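Local atomic coordinates of hypothetical protein Rv0793 (Mycobacterium tuberculosis, PDB entry 1Y0H), a protein that is a putative homodimeric monooxygenase that might take part in antibiotic biosynthesis or scavenge reactive oxygen species. Residues A10-R15 and A79-L84. Residues are numbered along the deposited sequence; the frame is centred on the assembly and turned at random.
Sequences ARFMPR and AQVGEL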
loop_
_atom_site.group_PDB
_atom_site.type_symbol
_atom_site.label_atom_id
_atom_site.label_comp_id
_atom_site.label_asym_id
_atom_site.label_seq_id
_atom_site.Cartn_x
_atom_site.Cartn_y
_atom_site.Cartn_z
ATOM N N ALA A 10 -5.374 -3.294 -2.035
ATOM C CA ALA A 10 -6.786 -3.407 -2.405
ATOM C C ALA A 10 -7.534 -2.330 -1.648
ATOM O O ALA A 10 -7.462 -2.267 -0.409
ATOM C CB ALA A 10 -7.330 -4.779 -2.054
ATOM N N ARG A 11 -8.257 -1.504 -2.394
ATOM C CA ARG A 11 -9.018 -0.382 -1.822
ATOM C C ARG A 11 -10.506 -0.632 -1.966
ATOM O O ARG A 11 -10.982 -0.981 -3.058
ATOM C CB ARG A 11 -8.641 0.935 -2.511
ATOM C CG ARG A 11 -7.147 1.145 -2.619
ATOM C CD ARG A 11 -6.795 2.551 -3.093
ATOM N NE ARG A 11 -6.260 3.314 -1.965
ATOM C CZ ARG A 11 -5.024 3.802 -1.885
ATOM N NH1 ARG A 11 -4.659 4.445 -0.793
ATOM N NH2 ARG A 11 -4.154 3.674 -2.886
ATOM N N PHE A 12 -11.234 -0.444 -0.858
ATOM C CA PHE A 12 -12.676 -0.722 -0.804
ATOM C C PHE A 12 -13.421 0.535 -0.421
ATOM O O PHE A 12 -13.072 1.183 0.567
ATOM C CB PHE A 12 -12.998 -1.794 0.235
ATOM C CG PHE A 12 -12.206 -3.059 0.073
ATOM C CD1 PHE A 12 -10.903 -3.150 0.567
ATOM C CD2 PHE A 12 -12.770 -4.160 -0.564
ATOM C CE1 PHE A 12 -10.166 -4.333 0.397
ATOM C CE2 PHE A 12 -12.052 -5.343 -0.718
ATOM C CZ PHE A 12 -10.752 -5.427 -0.244
ATOM N N MET A 13 -14.461 0.859 -1.186
ATOM C CA MET A 13 -15.250 2.048 -0.914
ATOM C C MET A 13 -16.690 1.629 -0.588
ATOM O O MET A 13 -17.550 1.570 -1.468
ATOM C CB MET A 13 -15.154 3.041 -2.088
ATOM C CG MET A 13 -13.762 3.645 -2.303
ATOM S SD MET A 13 -12.568 2.489 -3.070
ATOM C CE MET A 13 -11.271 3.605 -3.633
ATOM N N PRO A 14 -16.954 1.294 0.689
ATOM C CA PRO A 14 -18.281 0.805 1.041
ATOM C C PRO A 14 -19.343 1.875 0.964
ATOM O O PRO A 14 -19.050 3.063 1.125
ATOM C CB PRO A 14 -18.125 0.357 2.502
ATOM C CG PRO A 14 -17.009 1.171 3.031
ATOM C CD PRO A 14 -16.055 1.332 1.859
ATOM N N ARG A 15 -20.576 1.453 0.720
ATOM C CA ARG A 15 -21.699 2.319 1.012
ATOM C C ARG A 15 -21.685 2.552 2.516
ATOM O O ARG A 15 -21.309 1.651 3.273
ATOM C CB ARG A 15 -23.018 1.670 0.619
ATOM C CG ARG A 15 -23.165 1.322 -0.849
ATOM C CD ARG A 15 -24.638 1.058 -1.161
ATOM N NE ARG A 15 -25.250 0.222 -0.124
ATOM C CZ ARG A 15 -25.245 -1.108 -0.140
ATOM N NH1 ARG A 15 -24.684 -1.755 -1.151
ATOM N NH2 ARG A 15 -25.794 -1.787 0.857
ATOM N N ALA A 79 -17.320 -13.548 -3.748
ATOM C CA ALA A 79 -18.736 -13.736 -4.035
ATOM C C ALA A 79 -19.634 -12.687 -3.399
ATOM O O ALA A 79 -20.789 -12.534 -3.816
ATOM C CB ALA A 79 -19.171 -15.127 -3.579
ATOM N N GLN A 80 -19.122 -11.979 -2.392
ATOM C CA GLN A 80 -19.960 -11.123 -1.552
ATOM C C GLN A 80 -19.550 -9.662 -1.529
ATOM O O GLN A 80 -20.348 -8.813 -1.144
ATOM C CB GLN A 80 -19.877 -11.555 -0.096
ATOM C CG GLN A 80 -20.194 -12.968 0.203
ATOM C CD GLN A 80 -20.098 -13.225 1.686
ATOM O OE1 GLN A 80 -20.839 -12.641 2.492
ATOM N NE2 GLN A 80 -19.171 -14.088 2.066
ATOM N N VAL A 81 -18.289 -9.381 -1.847
ATOM C CA VAL A 81 -17.760 -8.043 -1.602
ATOM C C VAL A 81 -18.416 -6.926 -2.422
ATOM O O VAL A 81 -18.732 -5.849 -1.876
ATOM C CB VAL A 81 -16.214 -7.993 -1.708
ATOM C CG1 VAL A 81 -15.736 -8.337 -3.115
ATOM C CG2 VAL A 81 -15.699 -6.630 -1.241
ATOM N N GLY A 82 -18.631 -7.175 -3.710
ATOM C CA GLY A 82 -19.087 -6.132 -4.628
ATOM C C GLY A 82 -20.390 -5.480 -4.234
ATOM O O GLY A 82 -20.599 -4.278 -4.453
ATOM N N GLU A 83 -21.251 -6.291 -3.635
ATOM C CA GLU A 83 -22.596 -5.909 -3.236
ATOM C C GLU A 83 -22.606 -4.905 -2.077
ATOM O O GLU A 83 -23.657 -4.338 -1.761
ATOM C CB GLU A 83 -23.373 -7.172 -2.867
ATOM C CG GLU A 83 -23.665 -8.122 -4.061
ATOM C CD GLU A 83 -22.438 -8.814 -4.701
ATOM O OE1 GLU A 83 -21.356 -8.920 -4.076
ATOM O OE2 GLU A 83 -22.567 -9.274 -5.864
ATOM N N LEU A 84 -21.446 -4.699 -1.445
ATOM C CA LEU A 84 -21.328 -3.773 -0.312
ATOM C C LEU A 84 -20.744 -2.418 -0.706
ATOM O O LEU A 84 -20.686 -1.500 0.116
ATOM C CB LEU A 84 -20.442 -4.397 0.782
ATOM C CG LEU A 84 -20.898 -5.774 1.282
ATOM C CD1 LEU A 84 -19.918 -6.311 2.284
ATOM C CD2 LEU A 84 -22.265 -5.629 1.936
#
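The end region of strand 6-12 of the ferredoxin-like fold meets the loop that leads from helix 72-78 toward strand 90-96. Phe12 makes the first touch. Its CB points toward the loop, and with CG anti to the carbonyl carbon (chi1 -53°) the CD2–CE2 edge meets one methyl of Val81: Phe12 CD2 and Val81 CG2 are 3.9 Å apart. That methyl lies near the ring plane, and the two side chains cross at about a right angle. Both residues are buried and touch Val89; Leu22 and Leu26 of helix 19-35 pack on the ring, a setting that suits a large aromatic and a compact branched side chain. An acetate ion, probably from the crystallisation liquor, lies near the Phe12 side chain and may mark a pocket.

From Pro14 on, the contact turns polar. Pro14, whose ring packs on Leu22, has no N-H to offer but brings its CA-H to the carbonyl of Leu84, with Pro14 CA 3.5 Å from Leu84 O. The same oxygen accepts the backbone N-H of Arg15, the N to Leu84 O distance being 3.0 Å; the bond is fairly straight (161° at the hydrogen) and lies in the carbonyl plane. Arginine suits this place because its long chain, bent at chi3 (-44°), brings NH1 to Glu83 O at 2.8 Å while NE forms a salt bridge with Asp17, a second tie that would limit rotation of the guanidinium. Glu83 O sits near the guanidinium plane; Leu84 O lies more loosely over one face.

Two successive carbonyls of the 3-10 segment 82-84 thus receive N-H donors from one arginine, whose charge would probably polarise them further: the contact is apolar at its buried Phe12–Val81 end and hydrogen-bonded at its partly exposed Arg15 end.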